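Endo-xylogalacturonan hydrolase A (Aspergillus tubingensis, PDB 4C2L) hydrolyses xylogalacturonan, the xylose-substituted galacturonan of the hairy regions of pectin, requiring a galacturonic acid backbone that carries xylose. Local coordinates at residues D71-G76 / R105-S110; I94-V99 / L136-G141; A120-A125 / S179-P184; V199-V204 / V222-I227; A341-G346 / A372-D377. One frame throughout, in Å; residues are numbered along the deposited sequence.

Contact 1: D71-G76 / R105-S110; sequences DIQVEG and RSLTGS
Neighbouring coils of the GH28 parallel beta-helix meet here, where D71, Q73 and E75 face R105, S106, L107 and T108. Q73 and R105 form a parallel bridge: R105 N donates to I72 O at 2.9 Å, and V74 N donates to R105 O at 2.8 Å. Beside this bridge the R105 guanidinium takes D71 side-on in a salt bridge. R105 NE meets D71 OD1 at 2.8 Å and R105 NH2 meets D71 OD2 at 2.9 Å. OD2 lies in the guanidinium plane, but the carboxylate is turned 54° from it, so NH2 comes in from above the carboxylate. Q73 NE2 reaches the same D71 OD2 from the opposite face, at 2.7 Å, giving that oxygen two donors. L107 CD1 rests against the amide end of Q73, while L107 CD2 lies over the rim of one guanidinium face. The second polar centre is E75, a buried residue whose chain bends at chi2 (-60°). Its OE1 accepts from S106 OG, from T108 N and, at 2.6 Å, from T108 OG1. E75 OE2 receives L107 N at 2.8 Å on its syn lone pair. T108 OG1 also accepts from S110 N, closing an ST turn, and S106 OG is hydrogen-bonded to G111 N. On the far side of strand 70-74, strand 47-50 continues the pairing. N-H groups and hydroxyls converging on E75 mark this turn; the single parallel bridge beside them belongs to the parallel beta-helix, whose successive coils pair in parallel before the chain turns off the strand.

Contact 2: I94-V99 / L136-G141; sequences ISVSNV and LYITGG
I94, V96 and L136 interlock on the interior face of two parallel strands whose axes run 8° apart. The main bump is L136 CD1, which sits between the branched side chains of the other strand. It touches I94 CG2 at 3.7 Å and V96 CG2 at 3.8 Å, so the one methyl group spans two successive inward-facing residues. V96 then makes a bump of its own, its CB resting on I138 CG1 at 3.9 Å. On the opposite face, which also carries the Y137 ring, T139 has OG1 anti to the backbone N (chi1 -180°), which leaves CG2 between the backbone N and the carbonyl carbon, where it lies 3.6 Å from S97 OG. Four backbone bonds hold the register: Y137 N to I94 O, V96 N to Y137 O, T139 N to V96 O and N98 N to T139 O. G141 lies close against the 94-99 segment, its CA 3.1 Å from V99 O; at this positive phi a CB would run into that oxygen, so the approach depends on the missing side chain. Two waters bridge the segments here. Water 1 accepts from V99 N at 2.9 Å and lies within donating distance of V96 O and G140 O. Water 2 accepts from G141 N and donates to N98 OD1, joining the two turns. Strand 95-97 is an outermost strand of its sheet within the chain, and strand 159-162 lies on the other flank of 134-139, touching Y137 and T139. Inward, L102 and L104 of strand 102-105 and L144 and I146 of strand 142-152 pack on V96, L136 and I138.

Contact 3: A120-A125 / S179-P184; sequences AWDLFA and SKSDNP
D122 and N183 both turn CG anti to the carbonyl carbon and beside the backbone N, with chi1 of -68° and -67°, and their polar ends meet between helix and loop. N183 ND2 donates to D122 OD1 at 2.9 Å, with OD1 in the amide plane, while the carboxylate and amide planes stand 61° apart. The same oxygen accepts from S181 OG at 3.0 Å on its syn lone pair, whereas ND2 arrives on the anti side, tilted well out of the carboxylate plane. Two donors from the loop thus reach one carboxylate oxygen. A125, one helical turn further on, sets its CB against the N183 amide, 3.4 Å from CG. W121 adds van der Waals contact: its CZ3 lies 3.6 Å from S179 CA, and its CB packs near P184 O. Water 3 bridges the backbones, donating to W121 O and, at 2.7 Å, to P184 O. The loop is shaped by its own serines. S179 OG accepts from S181 N and donates to N183 O at 2.6 Å, and S181 OG accepts from N183 N at 3.2 Å. Q118, from the same helix, adds to the junction: its NE2 bonds S179 OG and D122 OD2, and its OE1 accepts from K180 N. The P184 side chain also touches D209 and lies about 8 Å from that of H233, an active-site residue by similarity. The geometry is that of two overlapping ST turns in a beta-helix loop, docked on the flank of helix 118-126 near the probable catalytic region.

Contact 4: V199-V204 / V222-I227; sequences VTITEV and VTVDTI
V199-V204 and V222-I227 are parallel rungs of the beta-helix within one PbH1 repeat, paired V199/V222 through T202/D225 and again at V204/I227, interrupted at the E203/T226 corner. T200 and T223 adopt matching rotamers, OG1 anti to the carbonyl carbon (chi1 -62° in T200), and lie side by side on the outer face. T223 there also touches an N-acetylglucosamine of an attached glycan. On the inner face I201 and V224 also run side by side, I201 CD1 approaching V224 CG2 at 4.1 Å, with F191, V213 and F215 of neighbouring strands packing against this face. T223 N to V199 O, I201 N to T223 O and D225 N to I201 O form the ladder. At the corner E203 and T226 both have positive phi. There E203 OE2 lies 3.3 Å from T226 CG2, the two side chains crossing obliquely, and T226 OG1 donates to D225 OD1 at 2.8 Å. Beyond the corner, V204 CG2 sits 3.2 Å from I227 CD1, tighter than usual for two carbons, a closeness best treated as doubtful. T202 has OG1 anti to the backbone N (chi1 -176°) and donates in the carbonyl plane to D225 O at 2.8 Å, an oxygen that also accepts from E203 N at 3.3 Å.

Contact 5: A341-G346 / A372-D377; sequences ANLDCG and ANTPSD
A372, the first residue of its segment, completes the strand pairing with D344, its N donating to L343 O at 2.9 Å. Its CB lies 3.3 Å from D344 OD1 on the face the two residues share, and its O takes a weak bond from C345 N at 3.1 Å. N373 follows at positive phi, where the chain departs from the strand while its side chain still points toward the first segment. CG is anti to the carbonyl carbon (chi1 -57°), and ND2 donates to C345 O at 2.9 Å from above the carbonyl plane, 41° out of it. The N373 CB also rests 3.5 Å from G346 O, so this asparagine touches both residues that follow the strand. T374 comes next: its CG2 packs 4.0 Å from L343 CB, and its side chain also touches C351 and C382. The C345-C351 disulfide ties the end of strand 339-344 to strand 350-358, while C371-C382 brackets the 372-377 loop. D344 O accepts from S302 OG, and C345 packs on I300 of strand 296-301. The contact belongs to the C-terminal coils of the GH28 parallel beta-helix, where strands 339-344 and 368-372 pair in parallel.

How the contacts relate
All five contacts lie in the GH28 parallel beta-helix, and their order along the chain largely follows its axis. Contacts 1 and 2 alternate in sequence, their centres about 19 Å apart, so the same early coils supply strand pairs on different faces. Contacts 2 and 5 belong to the same eleven-strand parallel sheet, one near each end, with centres about 38 Å apart. Contact 4 pairs strands in the middle of the helix, about 20 Å from contact 1, centre to centre. Contacts 1, 2, 4 and 5 thus stack coils along the helix, while contact 3 docks helix 118-126, which precedes strand 134-139 of contact 2, onto a loop near the active-site residues assigned by similarity.

Contact 1: D71-G76 / R105-S110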
# COMPACT_ATOMS: atom_id res chain seq x y z
N ASP A 71 -4.53 24.29 -3.24
CA ASP A 71 -3.13 23.89 -3.29
C ASP A 71 -2.56 24.01 -1.87
O ASP A 71 -2.49 25.11 -1.32
CB ASP A 71 -2.39 24.78 -4.30
CG ASP A 71 -0.91 24.46 -4.43
OD1 ASP A 71 -0.43 23.36 -4.04
OD2 ASP A 71 -0.20 25.34 -4.98
N ILE A 72 -2.19 22.88 -1.28
CA ILE A 72 -1.63 22.85 0.07
C ILE A 72 -0.13 22.57 -0.03
O ILE A 72 0.29 21.45 -0.33
CB ILE A 72 -2.32 21.77 0.94
CG1 ILE A 72 -3.84 21.97 0.91
CG2 ILE A 72 -1.78 21.79 2.36
CD1 ILE A 72 -4.64 20.87 1.60
N GLN A 73 0.67 23.60 0.22
CA GLN A 73 2.13 23.49 0.08
C GLN A 73 2.77 23.24 1.43
O GLN A 73 2.84 24.11 2.30
CB GLN A 73 2.70 24.74 -0.61
CG GLN A 73 1.98 25.03 -1.92
CD GLN A 73 2.47 26.29 -2.62
OE1 GLN A 73 3.35 27.01 -2.11
NE2 GLN A 73 1.88 26.57 -3.78
N VAL A 74 3.23 22.01 1.61
CA VAL A 74 3.83 21.61 2.87
C VAL A 74 5.34 21.69 2.69
O VAL A 74 5.93 20.84 2.01
CB VAL A 74 3.41 20.17 3.26
CG1 VAL A 74 3.95 19.79 4.63
CG2 VAL A 74 1.88 20.03 3.20
N GLU A 75 5.97 22.72 3.27
CA GLU A 75 7.43 22.83 3.20
C GLU A 75 8.09 22.60 4.55
O GLU A 75 9.30 22.40 4.64
CB GLU A 75 7.87 24.18 2.61
CG GLU A 75 7.06 24.61 1.39
CD GLU A 75 7.15 23.63 0.22
OE1 GLU A 75 8.05 22.77 0.22
OE2 GLU A 75 6.32 23.72 -0.69
N GLY A 76 7.28 22.59 5.61
CA GLY A 76 7.77 22.35 6.95
C GLY A 76 7.38 20.98 7.45
O GLY A 76 7.07 20.07 6.67
N ARG A 105 1.30 18.96 -1.50
CA ARG A 105 2.63 18.82 -2.09
C ARG A 105 3.70 19.60 -1.39
O ARG A 105 3.41 20.61 -0.76
CB ARG A 105 2.56 19.21 -3.56
CG ARG A 105 2.05 20.62 -3.81
CD ARG A 105 1.99 20.85 -5.32
NE ARG A 105 1.58 22.20 -5.65
CZ ARG A 105 1.77 22.76 -6.84
NH1 ARG A 105 2.40 22.07 -7.79
NH2 ARG A 105 1.35 23.99 -7.05
N SER A 106 4.93 19.13 -1.49
CA SER A 106 6.06 19.93 -1.08
C SER A 106 6.75 20.39 -2.35
O SER A 106 7.17 19.55 -3.15
CB SER A 106 7.04 19.15 -0.20
OG SER A 106 8.16 19.98 0.10
N LEU A 107 6.81 21.69 -2.56
CA LEU A 107 7.46 22.23 -3.77
C LEU A 107 8.96 22.39 -3.57
O LEU A 107 9.72 22.44 -4.54
CB LEU A 107 6.79 23.53 -4.23
CG LEU A 107 5.39 23.39 -4.85
CD1 LEU A 107 4.80 24.76 -5.20
CD2 LEU A 107 5.42 22.48 -6.08
N THR A 108 9.41 22.45 -2.32
CA THR A 108 10.85 22.50 -2.04
C THR A 108 11.45 21.11 -1.89
O THR A 108 12.66 20.92 -2.05
CB THR A 108 11.18 23.29 -0.76
OG1 THR A 108 10.65 22.60 0.38
CG2 THR A 108 10.62 24.71 -0.83
N GLY A 109 10.60 20.15 -1.54
CA GLY A 109 11.04 18.81 -1.16
C GLY A 109 11.38 18.64 0.32
O GLY A 109 11.80 17.56 0.73
N SER A 110 11.21 19.70 1.11
CA SER A 110 11.57 19.66 2.53
C SER A 110 10.40 19.27 3.43
O SER A 110 10.60 19.02 4.62
CB SER A 110 12.15 21.00 2.98
OG SER A 110 13.25 21.36 2.16

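Contact 2: I94-V99 / L136-G141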
# COMPACT_ATOMS: atom_id res chain seq x y z
N ILE A 94 -5.17 12.29 8.44
CA ILE A 94 -5.57 13.31 7.47
C ILE A 94 -6.71 12.73 6.65
O ILE A 94 -6.54 11.71 5.97
CB ILE A 94 -4.40 13.71 6.52
CG1 ILE A 94 -3.21 14.21 7.34
CG2 ILE A 94 -4.86 14.79 5.54
CD1 ILE A 94 -1.94 14.35 6.50
N SER A 95 -7.87 13.37 6.73
CA SER A 95 -9.08 12.84 6.07
C SER A 95 -9.39 13.68 4.83
O SER A 95 -9.52 14.91 4.92
CB SER A 95 -10.26 12.84 7.04
OG SER A 95 -11.47 12.54 6.34
N VAL A 96 -9.49 13.02 3.68
CA VAL A 96 -9.72 13.70 2.41
C VAL A 96 -10.96 13.04 1.82
O VAL A 96 -10.87 12.07 1.06
CB VAL A 96 -8.51 13.61 1.45
CG1 VAL A 96 -8.72 14.46 0.20
CG2 VAL A 96 -7.23 14.06 2.15
N SER A 97 -12.13 13.56 2.20
CA SER A 97 -13.39 12.92 1.85
C SER A 97 -14.15 13.76 0.84
O SER A 97 -14.46 14.92 1.11
CB SER A 97 -14.25 12.74 3.11
OG SER A 97 -15.43 12.00 2.80
N ASN A 98 -14.43 13.18 -0.32
CA ASN A 98 -15.20 13.87 -1.35
C ASN A 98 -14.61 15.24 -1.72
O ASN A 98 -15.32 16.24 -1.82
CB ASN A 98 -16.67 14.01 -0.92
CG ASN A 98 -17.59 14.26 -2.10
OD1 ASN A 98 -17.22 14.04 -3.25
ND2 ASN A 98 -18.80 14.74 -1.82
N VAL A 99 -13.30 15.27 -1.93
CA VAL A 99 -12.64 16.50 -2.30
C VAL A 99 -12.39 16.44 -3.79
O VAL A 99 -11.91 15.42 -4.29
CB VAL A 99 -11.32 16.68 -1.52
CG1 VAL A 99 -10.46 17.79 -2.12
CG2 VAL A 99 -11.64 16.94 -0.05
N LEU A 136 -2.87 9.13 5.55
CA LEU A 136 -3.53 9.93 4.51
C LEU A 136 -4.64 9.07 3.91
O LEU A 136 -4.38 8.08 3.21
CB LEU A 136 -2.54 10.36 3.42
CG LEU A 136 -3.12 11.21 2.29
CD1 LEU A 136 -3.81 12.47 2.82
CD2 LEU A 136 -2.00 11.60 1.34
N TYR A 137 -5.87 9.45 4.21
CA TYR A 137 -7.02 8.61 3.91
C TYR A 137 -7.90 9.36 2.92
O TYR A 137 -8.52 10.39 3.25
CB TYR A 137 -7.78 8.33 5.21
CG TYR A 137 -8.95 7.40 5.07
CD1 TYR A 137 -8.79 6.02 5.22
CD2 TYR A 137 -10.24 7.91 4.85
CE1 TYR A 137 -9.87 5.16 5.11
CE2 TYR A 137 -11.33 7.05 4.74
CZ TYR A 137 -11.13 5.68 4.88
OH TYR A 137 -12.19 4.81 4.79
N ILE A 138 -7.92 8.87 1.68
CA ILE A 138 -8.66 9.51 0.60
C ILE A 138 -9.89 8.65 0.30
O ILE A 138 -9.77 7.44 0.05
CB ILE A 138 -7.77 9.64 -0.66
CG1 ILE A 138 -6.67 10.67 -0.44
CG2 ILE A 138 -8.59 10.02 -1.90
CD1 ILE A 138 -5.47 10.45 -1.35
N THR A 139 -11.07 9.26 0.35
CA THR A 139 -12.27 8.51 0.03
C THR A 139 -13.17 9.37 -0.85
O THR A 139 -13.47 10.51 -0.49
CB THR A 139 -13.01 7.99 1.28
OG1 THR A 139 -14.17 7.27 0.85
CG2 THR A 139 -13.40 9.13 2.24
N GLY A 140 -13.55 8.83 -2.00
CA GLY A 140 -14.34 9.63 -2.95
C GLY A 140 -13.55 10.79 -3.52
O GLY A 140 -12.33 10.85 -3.41
N GLY A 141 -14.26 11.70 -4.18
CA GLY A 141 -13.66 12.86 -4.80
C GLY A 141 -12.90 12.54 -6.07
O GLY A 141 -13.01 11.44 -6.63
O HOH W 1 -11.53 12.95 -1.68
O HOH W 2 -16.99 11.31 -4.38

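Contact 3: A120-A125 / S179-P184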
# COMPACT_ATOMS: atom_id res chain seq x y z
N ALA A 120 2.09 3.79 18.96
CA ALA A 120 1.08 2.91 18.38
C ALA A 120 1.68 1.54 18.08
O ALA A 120 1.04 0.52 18.34
CB ALA A 120 0.48 3.53 17.12
N TRP A 121 2.90 1.50 17.55
CA TRP A 121 3.49 0.19 17.25
C TRP A 121 3.74 -0.60 18.50
O TRP A 121 3.56 -1.81 18.52
CB TRP A 121 4.79 0.31 16.47
CG TRP A 121 4.68 1.13 15.22
CD1 TRP A 121 3.57 1.27 14.39
CD2 TRP A 121 5.73 1.95 14.61
NE1 TRP A 121 3.86 2.12 13.34
CE2 TRP A 121 5.15 2.55 13.42
CE3 TRP A 121 7.06 2.25 14.95
CZ2 TRP A 121 5.88 3.42 12.59
CZ3 TRP A 121 7.79 3.11 14.11
CH2 TRP A 121 7.21 3.67 12.96
N ASP A 122 4.18 0.08 19.55
CA ASP A 122 4.47 -0.61 20.81
C ASP A 122 3.20 -1.08 21.50
O ASP A 122 3.16 -2.20 22.04
CB ASP A 122 5.29 0.30 21.73
CG ASP A 122 6.70 0.55 21.21
OD1 ASP A 122 7.32 -0.34 20.60
OD2 ASP A 122 7.21 1.64 21.45
N LEU A 123 2.15 -0.26 21.45
CA LEU A 123 0.85 -0.65 22.00
C LEU A 123 0.26 -1.83 21.23
O LEU A 123 -0.16 -2.82 21.82
CB LEU A 123 -0.12 0.53 22.01
CG LEU A 123 -1.51 0.29 22.60
CD1 LEU A 123 -1.43 -0.32 24.00
CD2 LEU A 123 -2.27 1.61 22.64
N PHE A 124 0.27 -1.73 19.90
CA PHE A 124 -0.25 -2.82 19.08
C PHE A 124 0.52 -4.14 19.34
O PHE A 124 -0.07 -5.21 19.31
CB PHE A 124 -0.15 -2.45 17.61
CG PHE A 124 -0.69 -3.51 16.70
CD1 PHE A 124 -2.06 -3.71 16.62
CD2 PHE A 124 0.16 -4.32 15.96
CE1 PHE A 124 -2.58 -4.69 15.79
CE2 PHE A 124 -0.35 -5.31 15.13
CZ PHE A 124 -1.73 -5.49 15.06
N ALA A 125 1.83 -4.04 19.56
CA ALA A 125 2.66 -5.22 19.82
C ALA A 125 2.20 -5.98 21.06
O ALA A 125 2.22 -7.21 21.07
CB ALA A 125 4.13 -4.82 19.95
N SER A 179 11.18 1.65 13.51
CA SER A 179 10.98 1.55 14.95
C SER A 179 12.28 1.78 15.71
O SER A 179 13.32 1.30 15.30
CB SER A 179 10.45 0.17 15.32
OG SER A 179 10.28 0.09 16.73
N LYS A 180 12.18 2.51 16.81
CA LYS A 180 13.31 2.72 17.72
C LYS A 180 13.45 1.59 18.74
O LYS A 180 14.37 1.59 19.57
CB LYS A 180 13.11 4.06 18.43
CG LYS A 180 13.36 5.24 17.50
CD LYS A 180 13.27 6.57 18.24
CE LYS A 180 11.97 7.31 17.96
NZ LYS A 180 11.80 7.69 16.52
N SER A 181 12.54 0.61 18.68
CA SER A 181 12.58 -0.52 19.61
C SER A 181 12.63 -1.83 18.84
O SER A 181 12.87 -1.82 17.63
CB SER A 181 11.37 -0.49 20.54
OG SER A 181 10.18 -0.82 19.87
N ASP A 182 12.36 -2.92 19.53
CA ASP A 182 12.33 -4.25 18.92
C ASP A 182 10.98 -4.56 18.32
O ASP A 182 10.82 -5.57 17.65
CB ASP A 182 12.67 -5.31 19.96
CG ASP A 182 14.06 -5.14 20.54
OD1 ASP A 182 15.02 -5.34 19.77
OD2 ASP A 182 14.18 -4.81 21.75
N ASN A 183 9.99 -3.71 18.59
CA ASN A 183 8.66 -3.89 18.00
C ASN A 183 8.64 -3.29 16.60
O ASN A 183 8.91 -2.11 16.45
CB ASN A 183 7.59 -3.24 18.86
CG ASN A 183 7.43 -3.93 20.20
OD1 ASN A 183 7.46 -5.16 20.27
ND2 ASN A 183 7.22 -3.16 21.24
N PRO A 184 8.30 -4.11 15.59
CA PRO A 184 8.31 -3.59 14.22
C PRO A 184 7.12 -2.67 13.92
O PRO A 184 6.10 -2.69 14.66
CB PRO A 184 8.24 -4.85 13.34
CG PRO A 184 7.75 -5.93 14.23
CD PRO A 184 7.88 -5.52 15.67
O HOH W 3 4.39 -3.62 16.57

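Contact 4: V199-V204 / V222-I227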
# COMPACT_ATOMS: atom_id res chain seq x y z
N VAL A 199 -5.80 5.64 -10.60
CA VAL A 199 -4.82 5.96 -9.57
C VAL A 199 -3.44 5.68 -10.16
O VAL A 199 -3.22 4.63 -10.77
CB VAL A 199 -5.05 5.12 -8.29
CG1 VAL A 199 -3.92 5.33 -7.29
CG2 VAL A 199 -6.39 5.47 -7.65
N THR A 200 -2.53 6.63 -9.98
CA THR A 200 -1.15 6.46 -10.41
C THR A 200 -0.20 6.67 -9.23
O THR A 200 -0.37 7.62 -8.45
CB THR A 200 -0.78 7.43 -11.55
OG1 THR A 200 -1.61 7.15 -12.69
CG2 THR A 200 0.69 7.26 -11.97
N ILE A 201 0.77 5.78 -9.11
CA ILE A 201 1.79 5.88 -8.07
C ILE A 201 3.11 5.83 -8.82
O ILE A 201 3.38 4.86 -9.52
CB ILE A 201 1.71 4.68 -7.09
CG1 ILE A 201 0.38 4.70 -6.35
CG2 ILE A 201 2.88 4.73 -6.09
CD1 ILE A 201 0.03 3.38 -5.70
N THR A 202 3.92 6.88 -8.70
CA THR A 202 5.14 6.93 -9.50
C THR A 202 6.27 7.61 -8.78
O THR A 202 6.07 8.64 -8.11
CB THR A 202 4.87 7.56 -10.89
OG1 THR A 202 6.08 7.49 -11.67
CG2 THR A 202 4.42 9.02 -10.77
N GLU A 203 7.46 7.04 -8.94
CA GLU A 203 8.70 7.57 -8.35
C GLU A 203 8.56 7.70 -6.84
O GLU A 203 8.65 8.79 -6.25
CB GLU A 203 9.11 8.89 -9.01
CG GLU A 203 9.38 8.72 -10.51
CD GLU A 203 10.65 7.95 -10.83
OE1 GLU A 203 11.56 7.86 -9.98
OE2 GLU A 203 10.75 7.43 -11.98
N VAL A 204 8.29 6.57 -6.21
CA VAL A 204 8.15 6.54 -4.75
C VAL A 204 9.13 5.55 -4.14
O VAL A 204 9.52 4.56 -4.78
CB VAL A 204 6.69 6.24 -4.30
CG1 VAL A 204 5.71 7.21 -4.93
CG2 VAL A 204 6.29 4.81 -4.61
N VAL A 222 -5.15 1.07 -12.21
CA VAL A 222 -4.06 1.56 -11.36
C VAL A 222 -2.75 1.34 -12.09
O VAL A 222 -2.50 0.25 -12.63
CB VAL A 222 -4.01 0.85 -9.98
CG1 VAL A 222 -2.94 1.49 -9.07
CG2 VAL A 222 -5.38 0.90 -9.31
N THR A 223 -1.93 2.38 -12.11
CA THR A 223 -0.59 2.29 -12.66
C THR A 223 0.39 2.59 -11.56
O THR A 223 0.26 3.60 -10.85
CB THR A 223 -0.40 3.31 -13.80
OG1 THR A 223 -1.30 2.99 -14.86
CG2 THR A 223 1.03 3.27 -14.34
N VAL A 224 1.39 1.72 -11.42
CA VAL A 224 2.48 1.97 -10.52
C VAL A 224 3.72 1.92 -11.42
O VAL A 224 3.99 0.90 -12.05
CB VAL A 224 2.60 0.88 -9.42
CG1 VAL A 224 3.78 1.19 -8.49
CG2 VAL A 224 1.31 0.76 -8.61
N ASP A 225 4.46 3.02 -11.47
CA ASP A 225 5.64 3.11 -12.37
C ASP A 225 6.84 3.66 -11.61
O ASP A 225 6.86 4.84 -11.28
CB ASP A 225 5.28 4.04 -13.53
CG ASP A 225 6.38 4.13 -14.59
OD1 ASP A 225 7.57 3.85 -14.29
OD2 ASP A 225 6.02 4.48 -15.73
N THR A 226 7.82 2.79 -11.35
CA THR A 226 9.07 3.13 -10.66
C THR A 226 8.86 3.29 -9.16
O THR A 226 8.45 4.34 -8.66
CB THR A 226 9.80 4.36 -11.26
OG1 THR A 226 9.81 4.25 -12.68
CG2 THR A 226 11.24 4.45 -10.73
N ILE A 227 9.14 2.21 -8.46
CA ILE A 227 8.93 2.17 -7.03
C ILE A 227 10.03 1.33 -6.41
O ILE A 227 10.47 0.32 -7.00
CB ILE A 227 7.51 1.65 -6.69
CG1 ILE A 227 7.26 1.67 -5.18
CG2 ILE A 227 7.28 0.24 -7.25
CD1 ILE A 227 5.78 1.63 -4.83

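Contact 5: A341-G346 / A372-D377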
# COMPACT_ATOMS: atom_id res chain seq x y z
N ALA A 341 9.65 -19.04 -6.27
CA ALA A 341 8.24 -18.67 -6.44
C ALA A 341 7.33 -19.80 -5.98
O ALA A 341 7.66 -20.96 -6.16
CB ALA A 341 7.95 -18.31 -7.89
N ASN A 342 6.18 -19.45 -5.41
CA ASN A 342 5.22 -20.43 -4.91
C ASN A 342 3.86 -20.06 -5.49
O ASN A 342 3.21 -19.13 -5.01
CB ASN A 342 5.19 -20.41 -3.37
CG ASN A 342 4.52 -21.65 -2.78
OD1 ASN A 342 3.68 -22.29 -3.41
ND2 ASN A 342 4.90 -21.99 -1.55
N LEU A 343 3.46 -20.76 -6.54
CA LEU A 343 2.25 -20.42 -7.27
C LEU A 343 1.18 -21.43 -6.91
O LEU A 343 0.98 -22.43 -7.61
CB LEU A 343 2.51 -20.40 -8.78
CG LEU A 343 3.75 -19.66 -9.30
CD1 LEU A 343 3.87 -19.72 -10.82
CD2 LEU A 343 3.75 -18.20 -8.83
N ASP A 344 0.51 -21.17 -5.79
CA ASP A 344 -0.51 -22.08 -5.30
C ASP A 344 -1.91 -21.64 -5.76
O ASP A 344 -2.70 -21.13 -4.97
CB ASP A 344 -0.45 -22.21 -3.77
CG ASP A 344 -1.19 -23.45 -3.27
OD1 ASP A 344 -1.07 -24.51 -3.92
OD2 ASP A 344 -1.89 -23.37 -2.24
N CYS A 345 -2.22 -21.85 -7.04
CA CYS A 345 -3.56 -21.51 -7.54
C CYS A 345 -4.61 -22.45 -6.94
O CYS A 345 -4.30 -23.59 -6.60
CB CYS A 345 -3.61 -21.53 -9.07
SG CYS A 345 -3.09 -19.93 -9.76
N GLY A 346 -5.85 -21.96 -6.83
CA GLY A 346 -6.93 -22.71 -6.22
C GLY A 346 -7.37 -23.87 -7.11
O GLY A 346 -7.27 -23.80 -8.33
N ALA A 372 0.77 -25.30 -8.15
CA ALA A 372 -0.43 -26.12 -8.09
C ALA A 372 -1.47 -25.44 -8.98
O ALA A 372 -1.64 -24.22 -8.90
CB ALA A 372 -0.94 -26.24 -6.67
N ASN A 373 -2.11 -26.22 -9.85
CA ASN A 373 -3.22 -25.73 -10.67
C ASN A 373 -2.84 -24.61 -11.64
O ASN A 373 -3.65 -23.75 -11.97
CB ASN A 373 -4.41 -25.30 -9.79
CG ASN A 373 -4.88 -26.42 -8.90
OD1 ASN A 373 -5.38 -27.44 -9.40
ND2 ASN A 373 -4.73 -26.25 -7.59
N THR A 374 -1.59 -24.65 -12.10
CA THR A 374 -1.07 -23.68 -13.05
C THR A 374 -1.28 -24.20 -14.47
O THR A 374 -1.33 -25.41 -14.68
CB THR A 374 0.43 -23.40 -12.81
OG1 THR A 374 1.15 -24.63 -12.73
CG2 THR A 374 0.64 -22.62 -11.50
N PRO A 375 -1.41 -23.28 -15.43
CA PRO A 375 -1.77 -23.64 -16.80
C PRO A 375 -0.60 -24.21 -17.62
O PRO A 375 0.57 -24.01 -17.27
CB PRO A 375 -2.20 -22.31 -17.41
CG PRO A 375 -1.43 -21.29 -16.65
CD PRO A 375 -1.33 -21.82 -15.25
N SER A 376 -0.93 -24.89 -18.71
CA SER A 376 0.10 -25.49 -19.56
C SER A 376 1.01 -24.46 -20.23
O SER A 376 2.12 -24.79 -20.62
CB SER A 376 -0.55 -26.39 -20.62
OG SER A 376 -1.61 -25.70 -21.28
N ASP A 377 0.56 -23.22 -20.35
CA ASP A 377 1.38 -22.21 -21.02
C ASP A 377 1.99 -21.23 -20.01
O ASP A 377 2.18 -20.04 -20.32
CB ASP A 377 0.55 -21.46 -22.08
CG ASP A 377 -0.58 -20.60 -21.47
OD1 ASP A 377 -0.99 -20.86 -20.32
OD2 ASP A 377 -1.08 -19.68 -22.16